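Side-chain contacts in SusD superfamily protein (Bacteroides thetaiotaomicron, PDB 3MCX), which is of unknown function but, as a SusD-family outer-membrane protein, probably takes part in binding glycans or similar nutrients at the cell surface: residues 131-136 and 173-178; 140-145 and 149-154; 208-213 and 417-422; 46-51 and 457-462; 96-101 and 123-128. One frame throughout, in Å; residues are numbered along the deposited sequence.

Interaction 1: 131-136 and 173-178. With ZN (zinc ion), chain B.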
# COMPACT_ATOMS: atom_id res chain seq x y z
N LEU A 131 3.06 -0.82 -11.36
CA LEU A 131 2.87 -0.81 -9.91
C LEU A 131 4.21 -0.80 -9.17
O LEU A 131 4.39 -0.06 -8.20
CB LEU A 131 2.05 -2.03 -9.52
CG LEU A 131 1.70 -2.19 -8.05
CD1 LEU A 131 1.01 -0.94 -7.52
CD2 LEU A 131 0.78 -3.46 -7.91
N SER A 132 5.16 -1.59 -9.68
CA SER A 132 6.47 -1.68 -9.06
C SER A 132 7.20 -0.33 -9.13
O SER A 132 7.76 0.12 -8.15
CB SER A 132 7.24 -2.84 -9.66
OG SER A 132 6.62 -4.09 -9.36
N LEU A 133 7.20 0.31 -10.31
CA LEU A 133 7.87 1.59 -10.45
C LEU A 133 7.19 2.61 -9.53
O LEU A 133 7.87 3.43 -8.89
CB LEU A 133 7.85 2.04 -11.90
CG LEU A 133 8.47 3.43 -12.16
CD1 LEU A 133 9.90 3.57 -11.65
CD2 LEU A 133 8.38 3.81 -13.67
N PHE A 134 5.85 2.60 -9.44
CA PHE A 134 5.11 3.48 -8.54
C PHE A 134 5.57 3.31 -7.09
O PHE A 134 5.83 4.28 -6.38
CB PHE A 134 3.61 3.20 -8.69
CG PHE A 134 2.71 4.00 -7.78
CD1 PHE A 134 2.64 5.36 -7.87
CD2 PHE A 134 1.90 3.36 -6.87
CE1 PHE A 134 1.77 6.08 -7.07
CE2 PHE A 134 1.04 4.08 -6.05
CZ PHE A 134 0.96 5.43 -6.16
N ASN A 135 5.66 2.05 -6.65
CA ASN A 135 6.10 1.75 -5.29
C ASN A 135 7.49 2.28 -5.00
O ASN A 135 7.72 2.88 -3.94
CB ASN A 135 6.02 0.24 -5.06
CG ASN A 135 4.57 -0.25 -4.94
OD1 ASN A 135 3.72 0.45 -4.38
ND2 ASN A 135 4.30 -1.46 -5.43
N LEU A 136 8.43 2.09 -5.93
CA LEU A 136 9.77 2.66 -5.73
C LEU A 136 9.75 4.19 -5.66
O LEU A 136 10.43 4.80 -4.87
CB LEU A 136 10.71 2.21 -6.84
CG LEU A 136 11.16 0.75 -6.75
CD1 LEU A 136 11.60 0.26 -8.11
CD2 LEU A 136 12.26 0.60 -5.71
N ALA A 173 8.09 12.91 -11.92
CA ALA A 173 7.06 13.02 -12.98
C ALA A 173 7.32 12.02 -14.12
O ALA A 173 6.38 11.43 -14.63
CB ALA A 173 6.99 14.44 -13.52
N GLN A 174 8.58 11.84 -14.53
CA GLN A 174 8.90 10.88 -15.57
C GLN A 174 8.53 9.47 -15.13
O GLN A 174 7.99 8.67 -15.91
CB GLN A 174 10.38 10.97 -15.90
CG GLN A 174 10.75 12.19 -16.73
CD GLN A 174 12.25 12.35 -16.93
OE1 GLN A 174 13.04 12.04 -16.02
NE2 GLN A 174 12.65 12.85 -18.08
N CYS A 175 8.75 9.19 -13.86
CA CYS A 175 8.37 7.90 -13.30
C CYS A 175 6.87 7.71 -13.33
O CYS A 175 6.37 6.68 -13.77
CB CYS A 175 8.94 7.74 -11.89
SG CYS A 175 10.73 7.55 -11.87
N TYR A 176 6.12 8.70 -12.84
CA TYR A 176 4.65 8.60 -12.90
C TYR A 176 4.12 8.44 -14.34
O TYR A 176 3.17 7.70 -14.58
CB TYR A 176 3.96 9.76 -12.18
CG TYR A 176 3.73 9.61 -10.69
CD1 TYR A 176 4.73 9.84 -9.77
CD2 TYR A 176 2.47 9.29 -10.22
CE1 TYR A 176 4.49 9.73 -8.40
CE2 TYR A 176 2.22 9.18 -8.86
CZ TYR A 176 3.23 9.43 -7.96
OH TYR A 176 2.95 9.34 -6.60
N GLU A 177 4.72 9.15 -15.28
CA GLU A 177 4.31 9.00 -16.70
C GLU A 177 4.44 7.54 -17.12
O GLU A 177 3.56 7.00 -17.78
CB GLU A 177 5.16 9.83 -17.62
CG GLU A 177 4.87 11.28 -17.62
CD GLU A 177 5.81 12.01 -18.56
OE1 GLU A 177 6.92 11.48 -18.87
OE2 GLU A 177 5.42 13.12 -19.01
N GLN A 178 5.53 6.90 -16.73
CA GLN A 178 5.74 5.49 -17.12
C GLN A 178 4.77 4.55 -16.41
O GLN A 178 4.27 3.60 -17.05
CB GLN A 178 7.19 5.07 -16.87
CG GLN A 178 7.55 3.70 -17.40
CD GLN A 178 7.48 3.64 -18.89
OE1 GLN A 178 8.15 4.40 -19.60
NE2 GLN A 178 6.67 2.71 -19.41
ZN ZN B . 8.17 12.26 -20.10
O HOH W 1 9.48 10.81 -19.70
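L133 reaches from helix 115-140 onto C175 and Q178. Its CB points at helix 172-186, and a first torsion of 177° puts CG opposite the backbone N, carrying the branch across. L133 CG lies 4.2 Å from C175 O. Beyond it the L133 methyls part: CD1 meets C175 SG at 4.1 Å, while CD2 comes to 3.5 Å from C175 O and packs at 3.6 Å against Q178 CB. The Q178 chain crosses the leucine at about a right angle and bends away, NE2 bonded to D182. The two helices run antiparallel, segment axes 9.1 Å apart at 157°, as in the TPR-like bundle expected of the SusD family. F134 turns its edge toward the face of Y176 in an offset T-shaped pair, the planes 86° apart. F134 CE1 does the touching, meeting the CE2-CZ-OH end of the tyrosine at 3.5 Å from Y176 OH and 3.6 Å from Y176 CE2. An alanine at Y176 is likely to open a gap beside F134 CE1 and to deprive Y144 of its edge-to-face partner. E177, pointing away from the other helix, binds zinc through OE1 at 1.9 Å, a water being a second ligand.

Interaction 2: 140-145 and 149-154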
# COMPACT_ATOMS: atom_id res chain seq x y z
N PHE A 140 11.18 6.45 -2.54
CA PHE A 140 12.50 7.01 -2.71
C PHE A 140 12.52 8.41 -3.33
O PHE A 140 13.59 8.99 -3.57
CB PHE A 140 13.37 6.02 -3.52
CG PHE A 140 13.65 4.74 -2.77
CD1 PHE A 140 14.65 4.71 -1.82
CD2 PHE A 140 12.87 3.60 -2.97
CE1 PHE A 140 14.92 3.55 -1.08
CE2 PHE A 140 13.12 2.43 -2.23
CZ PHE A 140 14.15 2.43 -1.28
N GLY A 141 11.31 8.97 -3.58
CA GLY A 141 11.14 10.29 -4.21
C GLY A 141 10.19 11.13 -3.38
O GLY A 141 9.27 10.61 -2.74
N MSE A 142 10.42 12.44 -3.38
CA MSE A 142 9.49 13.35 -2.72
C MSE A 142 8.13 13.30 -3.42
O MSE A 142 8.05 13.00 -4.61
CB MSE A 142 10.04 14.78 -2.75
CG MSE A 142 11.31 14.97 -1.94
SE MSE A 142 11.18 14.67 -0.05
CE MSE A 142 10.02 16.15 0.48
N PRO A 143 7.06 13.62 -2.70
CA PRO A 143 5.73 13.50 -3.27
C PRO A 143 5.55 14.35 -4.53
O PRO A 143 5.94 15.50 -4.59
CB PRO A 143 4.80 14.00 -2.15
CG PRO A 143 5.59 13.96 -0.94
CD PRO A 143 7.02 14.01 -1.29
N TYR A 144 4.94 13.69 -5.52
CA TYR A 144 4.69 14.36 -6.80
C TYR A 144 4.06 15.74 -6.61
O TYR A 144 4.43 16.72 -7.27
CB TYR A 144 3.79 13.49 -7.69
CG TYR A 144 3.46 14.03 -9.06
CD1 TYR A 144 2.53 15.04 -9.20
CD2 TYR A 144 4.06 13.52 -10.20
CE1 TYR A 144 2.21 15.56 -10.44
CE2 TYR A 144 3.74 14.02 -11.45
CZ TYR A 144 2.83 15.05 -11.56
OH TYR A 144 2.48 15.59 -12.79
N THR A 145 3.06 15.81 -5.74
CA THR A 145 2.27 17.03 -5.61
C THR A 145 2.99 18.17 -4.93
O THR A 145 2.50 19.30 -4.92
CB THR A 145 0.93 16.75 -4.88
OG1 THR A 145 1.18 16.01 -3.69
CG2 THR A 145 -0.01 15.94 -5.77
N GLY A 149 6.17 16.72 -9.57
CA GLY A 149 7.16 15.68 -9.80
C GLY A 149 8.50 16.13 -10.32
O GLY A 149 9.21 15.36 -10.96
N ALA A 150 8.88 17.38 -10.07
CA ALA A 150 10.13 17.91 -10.59
C ALA A 150 11.38 17.25 -10.02
O ALA A 150 12.39 17.12 -10.73
CB ALA A 150 10.22 19.43 -10.38
N SER A 151 11.31 16.83 -8.76
CA SER A 151 12.47 16.29 -8.06
C SER A 151 12.79 14.86 -8.52
O SER A 151 12.03 14.27 -9.29
CB SER A 151 12.21 16.34 -6.55
OG SER A 151 11.30 15.38 -6.15
N LEU A 152 13.91 14.30 -8.06
CA LEU A 152 14.34 12.98 -8.53
C LEU A 152 13.51 11.82 -8.02
O LEU A 152 13.18 11.75 -6.83
CB LEU A 152 15.82 12.74 -8.20
CG LEU A 152 16.84 13.65 -8.90
CD1 LEU A 152 18.25 13.31 -8.42
CD2 LEU A 152 16.73 13.55 -10.42
N GLY A 153 13.19 10.92 -8.94
CA GLY A 153 12.50 9.70 -8.65
C GLY A 153 13.51 8.57 -8.60
O GLY A 153 14.46 8.62 -7.80
N VAL A 154 13.31 7.54 -9.41
CA VAL A 154 14.21 6.40 -9.46
C VAL A 154 14.55 6.07 -10.91
O VAL A 154 13.96 6.64 -11.85
CB VAL A 154 13.62 5.19 -8.77
CG1 VAL A 154 13.29 5.47 -7.30
CG2 VAL A 154 12.34 4.71 -9.50
O HOH W 2 12.64 13.47 -4.84
O HOH W 3 8.62 15.25 -6.67
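G149 lies against Y144 in two ways at once, through its backbone NH and over the tyrosine ring. The NH gives a 2.9 Å hydrogen bond from G149 N to Y144 O, with an N-H...O angle of 150°. Meanwhile G149 CA stands over one ring face, 4.2 Å from the centroid of Y144, in CH-pi contact. The ring is brought beneath the glycine because CG of Y144 is anti to its backbone N (chi1 -179°). A CB built on G149 would fall 2.8 Å from Y144 CD2, a clash, and the backbone has positive phi as well. The bond from residue i+5 back to residue i defines a pi-turn, and it closes the bend of the loop that links helix 115-140 to helix 172-186. Further from the bend the two arms of this loop are bridged by water. The side chain of S151 sets out toward 140-145, and one water lies 2.7 Å from S151 OG, accepts from M142 N at 2.8 Å and donates to L152 O at 2.7 Å. A second water probably donates to M142 O and is 2.7 Å from S151 OG, so the hydroxyl is held by two waters. At the helix end, F140 CB meets V154 CG1 at 3.8 Å, while the F140 ring leads off to an edge-to-face pair with W88. V154 continues onto L133, L136 and T137.

Interaction 3: 208-213 and 417-422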
# COMPACT_ATOMS: atom_id res chain seq x y z
N LEU A 208 -4.96 2.65 -10.89
CA LEU A 208 -4.83 3.94 -11.55
C LEU A 208 -5.50 5.07 -10.76
O LEU A 208 -4.98 6.18 -10.72
CB LEU A 208 -5.37 3.88 -12.99
CG LEU A 208 -4.37 3.38 -14.04
CD1 LEU A 208 -5.13 2.96 -15.34
CD2 LEU A 208 -3.33 4.47 -14.34
N SER A 209 -6.62 4.79 -10.09
CA SER A 209 -7.24 5.84 -9.25
C SER A 209 -6.30 6.28 -8.14
O SER A 209 -6.23 7.48 -7.82
CB SER A 209 -8.64 5.48 -8.73
OG SER A 209 -8.60 4.55 -7.67
N ARG A 210 -5.58 5.33 -7.54
CA ARG A 210 -4.60 5.64 -6.52
C ARG A 210 -3.46 6.44 -7.10
O ARG A 210 -3.02 7.40 -6.49
CB ARG A 210 -4.10 4.32 -5.91
CG ARG A 210 -3.03 4.50 -4.83
CD ARG A 210 -2.41 3.19 -4.42
NE ARG A 210 -3.32 2.31 -3.71
CZ ARG A 210 -3.05 1.05 -3.38
NH1 ARG A 210 -1.91 0.49 -3.74
NH2 ARG A 210 -3.92 0.35 -2.68
N VAL A 211 -2.93 5.99 -8.24
CA VAL A 211 -1.82 6.70 -8.86
C VAL A 211 -2.18 8.16 -9.22
O VAL A 211 -1.47 9.11 -8.85
CB VAL A 211 -1.28 5.91 -10.10
CG1 VAL A 211 -0.25 6.71 -10.88
CG2 VAL A 211 -0.74 4.56 -9.66
N TYR A 212 -3.27 8.32 -9.96
CA TYR A 212 -3.70 9.66 -10.37
C TYR A 212 -3.98 10.56 -9.16
O TYR A 212 -3.65 11.75 -9.16
CB TYR A 212 -4.95 9.54 -11.23
CG TYR A 212 -4.74 9.12 -12.67
CD1 TYR A 212 -3.79 9.73 -13.49
CD2 TYR A 212 -5.56 8.12 -13.24
CE1 TYR A 212 -3.65 9.37 -14.84
CE2 TYR A 212 -5.43 7.77 -14.58
CZ TYR A 212 -4.48 8.38 -15.37
OH TYR A 212 -4.36 8.02 -16.71
N LEU A 213 -4.60 10.02 -8.13
CA LEU A 213 -4.93 10.82 -6.93
C LEU A 213 -3.63 11.40 -6.34
O LEU A 213 -3.58 12.57 -5.98
CB LEU A 213 -5.68 9.96 -5.88
CG LEU A 213 -6.20 10.69 -4.64
CD1 LEU A 213 -7.16 11.87 -4.92
CD2 LEU A 213 -6.83 9.66 -3.69
N GLU A 417 -3.33 -0.84 5.88
CA GLU A 417 -3.35 -1.21 4.47
C GLU A 417 -2.40 -0.40 3.58
O GLU A 417 -2.44 -0.49 2.34
CB GLU A 417 -4.81 -1.23 3.96
CG GLU A 417 -5.63 -2.31 4.67
CD GLU A 417 -7.09 -2.29 4.27
OE1 GLU A 417 -7.44 -2.84 3.21
OE2 GLU A 417 -7.87 -1.68 5.01
N GLY A 418 -1.48 0.31 4.22
CA GLY A 418 -0.32 0.83 3.53
C GLY A 418 -0.45 2.14 2.79
O GLY A 418 0.48 2.51 2.09
N GLU A 419 -1.55 2.87 2.97
CA GLU A 419 -1.81 4.08 2.17
C GLU A 419 -1.89 5.38 2.95
O GLU A 419 -1.71 6.44 2.36
CB GLU A 419 -3.07 3.95 1.34
CG GLU A 419 -2.96 2.95 0.22
CD GLU A 419 -1.93 3.32 -0.78
OE1 GLU A 419 -1.88 4.52 -1.16
OE2 GLU A 419 -1.11 2.48 -1.17
N VAL A 420 -2.24 5.35 4.23
CA VAL A 420 -2.53 6.59 4.95
C VAL A 420 -1.43 7.65 4.92
O VAL A 420 -1.73 8.84 4.84
CB VAL A 420 -3.04 6.28 6.39
CG1 VAL A 420 -2.89 7.46 7.35
CG2 VAL A 420 -4.47 5.77 6.29
N PHE A 421 -0.16 7.25 4.96
CA PHE A 421 0.93 8.22 4.82
C PHE A 421 0.73 9.17 3.64
O PHE A 421 0.90 10.38 3.75
CB PHE A 421 2.21 7.40 4.63
CG PHE A 421 3.50 8.18 4.50
CD1 PHE A 421 3.79 9.28 5.28
CD2 PHE A 421 4.51 7.70 3.64
CE1 PHE A 421 5.01 9.88 5.20
CE2 PHE A 421 5.71 8.33 3.56
CZ PHE A 421 5.97 9.40 4.34
N TYR A 422 0.39 8.58 2.51
CA TYR A 422 0.25 9.33 1.25
C TYR A 422 -0.92 10.31 1.29
O TYR A 422 -0.88 11.35 0.64
CB TYR A 422 0.15 8.34 0.08
CG TYR A 422 1.35 7.43 0.08
CD1 TYR A 422 2.62 7.95 -0.20
CD2 TYR A 422 1.24 6.11 0.51
CE1 TYR A 422 3.73 7.18 -0.15
CE2 TYR A 422 2.40 5.30 0.59
CZ TYR A 422 3.62 5.85 0.26
OH TYR A 422 4.78 5.09 0.34
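The carboxylate of E419 lies flat on one face of the R210 guanidinium, the two planes only 14° apart. OE2 of E419 stands 3.1 Å above the guanidinium plane of R210, over its centre, and measures 3.3 Å to R210 CZ and also 3.3 Å to R210 NH1. This is a salt bridge by charge alone, since no N-H points at the oxygen. E419 OE1 extends the overlap down the arginine, 3.6 Å from R210 CD. The stack depends on bends in both chains: R210 turns at chi3 (-67°) and E419 at chi2 (-63°), which lays one flat group over the other rather than end to end. With its face given to E419, the arginine uses its N-H groups on other partners: NH2 is salt-bridged to E358 and bonded to I353 O. E419 OE2 in turn pairs with R138, whose guanidinium also makes a cation-pi contact with the Y422 ring. Charges of opposite sign thus alternate, E358, R210, E419, R138, which would probably keep both carboxylates ionised. A leucine in place of R210 would probably leave E358 without this cation and uncover one side of the E419 carboxylate. Within what is probably the TPR-like helical part of the SusD fold, buried R210 projects from helix 201-214 past F134 of helix 115-140 to the residue just before helix 420-426, with helix 356-370 supplying E358 and strand 351-355 the I353 carbonyl.

Interaction 4: 46-51 and 457-462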
# COMPACT_ATOMS: atom_id res chain seq x y z
N TRP A 46 4.00 -3.12 2.67
CA TRP A 46 2.70 -3.24 3.33
C TRP A 46 2.62 -2.23 4.46
O TRP A 46 1.72 -1.38 4.48
CB TRP A 46 2.51 -4.69 3.79
CG TRP A 46 1.13 -5.04 4.25
CD1 TRP A 46 0.16 -4.21 4.69
CD2 TRP A 46 0.63 -6.38 4.38
NE1 TRP A 46 -0.96 -4.97 5.06
CE2 TRP A 46 -0.68 -6.30 4.88
CE3 TRP A 46 1.16 -7.66 4.11
CZ2 TRP A 46 -1.47 -7.43 5.11
CZ3 TRP A 46 0.37 -8.79 4.34
CH2 TRP A 46 -0.92 -8.67 4.84
N TYR A 47 3.57 -2.27 5.39
CA TYR A 47 3.44 -1.44 6.58
C TYR A 47 4.12 -0.09 6.52
O TYR A 47 3.88 0.77 7.39
CB TYR A 47 3.81 -2.21 7.85
CG TYR A 47 5.19 -2.82 7.90
CD1 TYR A 47 6.34 -2.03 7.81
CD2 TYR A 47 5.37 -4.16 8.15
CE1 TYR A 47 7.64 -2.61 7.88
CE2 TYR A 47 6.62 -4.74 8.24
CZ TYR A 47 7.75 -3.96 8.09
OH TYR A 47 9.01 -4.54 8.18
N TYR A 48 4.95 0.19 5.49
CA TYR A 48 5.58 1.51 5.36
C TYR A 48 4.59 2.65 5.43
O TYR A 48 4.77 3.58 6.23
CB TYR A 48 6.41 1.58 4.08
CG TYR A 48 7.09 2.91 3.82
CD1 TYR A 48 8.25 3.26 4.47
CD2 TYR A 48 6.54 3.84 2.93
CE1 TYR A 48 8.88 4.47 4.22
CE2 TYR A 48 7.16 5.06 2.68
CZ TYR A 48 8.32 5.36 3.34
OH TYR A 48 8.96 6.55 3.12
N GLY A 49 3.51 2.55 4.68
CA GLY A 49 2.53 3.63 4.58
C GLY A 49 1.66 3.79 5.81
O GLY A 49 0.86 4.72 5.88
N ASP A 50 1.79 2.89 6.78
CA ASP A 50 1.15 3.06 8.08
C ASP A 50 2.12 3.59 9.13
O ASP A 50 1.85 4.61 9.75
CB ASP A 50 0.53 1.74 8.49
CG ASP A 50 -0.62 1.38 7.60
OD1 ASP A 50 -1.67 2.07 7.69
OD2 ASP A 50 -0.47 0.43 6.81
N CYS A 51 3.27 2.98 9.30
CA CYS A 51 4.18 3.40 10.37
C CYS A 51 4.83 4.76 10.15
O CYS A 51 5.38 5.37 11.09
CB CYS A 51 5.24 2.35 10.73
SG CYS A 51 6.49 2.08 9.45
N ILE A 457 11.22 12.44 4.05
CA ILE A 457 10.15 11.68 3.42
C ILE A 457 10.68 10.77 2.33
O ILE A 457 10.19 9.66 2.19
CB ILE A 457 9.05 12.58 2.83
CG1 ILE A 457 8.13 13.08 3.96
CG2 ILE A 457 8.26 11.85 1.71
CD1 ILE A 457 7.54 14.44 3.65
N ALA A 458 11.65 11.26 1.53
CA ALA A 458 12.29 10.44 0.52
C ALA A 458 13.35 9.59 1.21
O ALA A 458 14.33 10.12 1.75
CB ALA A 458 12.89 11.31 -0.57
N LEU A 459 13.13 8.28 1.16
CA LEU A 459 14.10 7.34 1.75
C LEU A 459 15.43 7.47 1.06
O LEU A 459 15.50 7.81 -0.12
CB LEU A 459 13.60 5.91 1.63
CG LEU A 459 12.36 5.55 2.45
CD1 LEU A 459 11.99 4.11 2.19
CD2 LEU A 459 12.63 5.74 3.93
N PRO A 460 16.52 7.18 1.77
CA PRO A 460 17.80 7.19 1.09
C PRO A 460 17.90 6.10 0.04
O PRO A 460 17.46 4.99 0.26
CB PRO A 460 18.82 6.96 2.21
CG PRO A 460 18.04 6.23 3.22
CD PRO A 460 16.62 6.68 3.15
N ILE A 461 18.50 6.45 -1.08
CA ILE A 461 18.88 5.51 -2.11
C ILE A 461 19.91 4.55 -1.45
O ILE A 461 20.76 4.99 -0.71
CB ILE A 461 19.52 6.24 -3.29
CG1 ILE A 461 18.59 7.32 -3.90
CG2 ILE A 461 20.04 5.24 -4.39
CD1 ILE A 461 17.24 6.84 -4.36
N PRO A 462 19.83 3.25 -1.74
CA PRO A 462 20.78 2.33 -1.11
C PRO A 462 22.21 2.74 -1.35
O PRO A 462 22.60 3.11 -2.47
CB PRO A 462 20.48 0.98 -1.79
CG PRO A 462 19.10 1.07 -2.28
CD PRO A 462 18.80 2.55 -2.53
O HOH W 4 8.15 8.09 1.12
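Y48 meets L459 with the phenol end of its ring, the two side chains arriving from opposite directions. Y48 CE1 is 3.7 Å from L459 CD1 and Y48 OH is 3.6 Å from L459 CG, the leucine branch approaching obliquely. The ring reaches that far from helix 44-51 because chi1 of Y48, 179°, sets CG opposite the backbone N. The same hydroxyl reaches the backbone of 457-462 through a water in the ring plane, 2.7 Å from Y48 OH, which probably donates to I457 O; the direct separation of Y48 OH and I457 O, 3.5 Å, has a poor angle and is no hydrogen bond. Around this first shell, Y71 meets the Y48 ring edge-to-face, and L459 is held by backbone bonding to L139 and by N475 on its carbonyl. The helix is kinked at G49 and D50, whose N atoms lack the regular bond to the turn before; D50 N and C51 N both bond to Y47 O. In this SusD-family fold the contact joins N-terminal helix 44-51 to the C-terminal loop between strand 449-450 and helix 463-468, where L459 rests on I84 of helix 81-106 and on L139 and F140 of helix 115-140.

Interaction 5: 96-101 and 123-128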
# COMPACT_ATOMS: atom_id res chain seq x y z
N ARG A 96 12.63 -6.27 -13.52
CA ARG A 96 13.45 -6.99 -14.48
C ARG A 96 12.75 -8.24 -15.02
O ARG A 96 12.79 -8.50 -16.20
CB ARG A 96 14.82 -7.28 -13.89
CG ARG A 96 15.59 -5.98 -13.67
CD ARG A 96 17.00 -6.16 -13.13
NE ARG A 96 17.22 -7.31 -12.27
CZ ARG A 96 17.53 -7.17 -11.00
NH1 ARG A 96 17.62 -5.95 -10.52
NH2 ARG A 96 17.73 -8.19 -10.24
N GLN A 97 12.10 -8.98 -14.16
CA GLN A 97 11.35 -10.14 -14.60
C GLN A 97 10.19 -9.77 -15.52
O GLN A 97 9.94 -10.45 -16.51
CB GLN A 97 10.88 -10.97 -13.41
CG GLN A 97 12.06 -11.62 -12.66
CD GLN A 97 11.63 -12.67 -11.65
OE1 GLN A 97 10.45 -12.99 -11.53
NE2 GLN A 97 12.61 -13.21 -10.91
N THR A 98 9.46 -8.70 -15.19
CA THR A 98 8.41 -8.22 -16.09
C THR A 98 8.98 -7.85 -17.46
O THR A 98 8.37 -8.18 -18.50
CB THR A 98 7.54 -7.06 -15.57
OG1 THR A 98 8.29 -5.83 -15.41
CG2 THR A 98 6.84 -7.42 -14.25
N ASN A 99 10.14 -7.20 -17.48
CA ASN A 99 10.74 -6.82 -18.75
C ASN A 99 11.17 -8.02 -19.57
O ASN A 99 10.98 -8.07 -20.79
CB ASN A 99 11.92 -5.86 -18.49
CG ASN A 99 11.43 -4.46 -18.17
OD1 ASN A 99 10.43 -4.03 -18.72
ND2 ASN A 99 12.17 -3.73 -17.33
N ASN A 100 11.76 -9.03 -18.92
CA ASN A 100 12.14 -10.25 -19.59
C ASN A 100 10.93 -10.99 -20.21
O ASN A 100 10.98 -11.44 -21.34
CB ASN A 100 12.89 -11.17 -18.62
CG ASN A 100 14.28 -10.62 -18.25
OD1 ASN A 100 14.77 -9.64 -18.85
ND2 ASN A 100 14.91 -11.23 -17.24
N LEU A 101 9.84 -11.04 -19.44
CA LEU A 101 8.63 -11.72 -19.89
C LEU A 101 7.98 -10.97 -21.05
O LEU A 101 7.63 -11.58 -22.04
CB LEU A 101 7.66 -11.89 -18.71
CG LEU A 101 6.32 -12.58 -19.02
CD1 LEU A 101 6.47 -13.93 -19.68
CD2 LEU A 101 5.52 -12.67 -17.72
N SER A 123 -0.21 -8.05 -20.46
CA SER A 123 -0.89 -6.96 -19.80
C SER A 123 -0.77 -7.00 -18.28
O SER A 123 -0.57 -5.98 -17.62
CB SER A 123 -2.36 -6.95 -20.18
OG SER A 123 -2.48 -6.66 -21.57
N GLU A 124 -0.91 -8.19 -17.70
CA GLU A 124 -0.67 -8.34 -16.28
C GLU A 124 0.77 -7.98 -15.88
O GLU A 124 1.00 -7.31 -14.87
CB GLU A 124 -1.03 -9.76 -15.84
CG GLU A 124 -2.54 -10.04 -15.95
CD GLU A 124 -2.94 -11.42 -15.49
OE1 GLU A 124 -2.36 -11.90 -14.49
OE2 GLU A 124 -3.85 -12.01 -16.11
N ALA A 125 1.73 -8.43 -16.69
CA ALA A 125 3.13 -8.03 -16.46
C ALA A 125 3.30 -6.50 -16.52
O ALA A 125 4.05 -5.93 -15.74
CB ALA A 125 4.04 -8.72 -17.50
N LEU A 126 2.63 -5.85 -17.46
CA LEU A 126 2.68 -4.40 -17.60
C LEU A 126 2.15 -3.71 -16.38
O LEU A 126 2.75 -2.75 -15.88
CB LEU A 126 1.93 -3.93 -18.86
CG LEU A 126 2.70 -3.98 -20.20
CD1 LEU A 126 1.72 -3.76 -21.37
CD2 LEU A 126 3.87 -2.93 -20.20
N VAL A 127 1.03 -4.19 -15.84
CA VAL A 127 0.48 -3.58 -14.63
C VAL A 127 1.45 -3.77 -13.47
O VAL A 127 1.73 -2.85 -12.70
CB VAL A 127 -0.94 -4.07 -14.23
CG1 VAL A 127 -1.41 -3.29 -12.98
CG2 VAL A 127 -1.92 -3.86 -15.32
N MSE A 128 2.01 -4.98 -13.34
CA MSE A 128 3.00 -5.21 -12.30
C MSE A 128 4.24 -4.33 -12.47
O MSE A 128 4.81 -3.86 -11.50
CB MSE A 128 3.38 -6.68 -12.23
CG MSE A 128 4.31 -7.02 -11.10
SE MSE A 128 3.66 -6.56 -9.32
CE MSE A 128 1.74 -6.76 -9.59
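The hydroxyl of T98, whose side chain faces A125 across the contact, is bonded back to I95 O one turn earlier in its own helix. That bond fixes the rotation of the threonine: with OG1 lodged between the backbone N and the carbonyl carbon (chi1 66°), the methyl CG2 becomes the part presented to the other helix. The pair is an antiparallel helical hairpin, helix 81-106 followed after a short connection by helix 115-140, and its segment axes cross at -153° with a closest approach of 9.2 Å. Small residues mark the place where the backbones come nearest. T98 CA and A125 CA are 5.3 Å apart, and their CB atoms 4.3 Å. No hydrogen bond crosses between the two segments, so the seam is made by van der Waals contact. L101, one turn beyond T98, sets CD2 4.2 Å from A125 CB, and A125 also touches I102, which places its methyl against successive side chains of helix 81-106. M128, a selenomethionine, meets the threonine methyl at about a right angle through its CG, though its two deposited conformers make that touch less certain. Polar fastening lies to one side, where N99 OD1 is bonded to R129 of helix 115-140 and N99 ND2 to the carbonyl of E157. The tightest approach between the segments is T98 CG2 to A125 O, 3.5 Å.

From the N terminus, interaction 4 opens first, at 46-51, and closes last, at 457-462, so the other four nest within its loop. Interaction 5 closes the hairpin of helices 81-106 and 115-140. Interaction 1 then starts further along helix 115-140 and closes at 173-178, enclosing interaction 2, which folds the connecting loop. Interaction 3 follows in series, closing a loop of about two hundred residues; no two contacts cross. In space, interactions 1, 2 and 3 gather around helix 115-140 and its end, with F134 touching R210. Interaction 4 meets interaction 2 where F140 packs on 459-460, and interaction 3 through backbone bonding of G49 to F421.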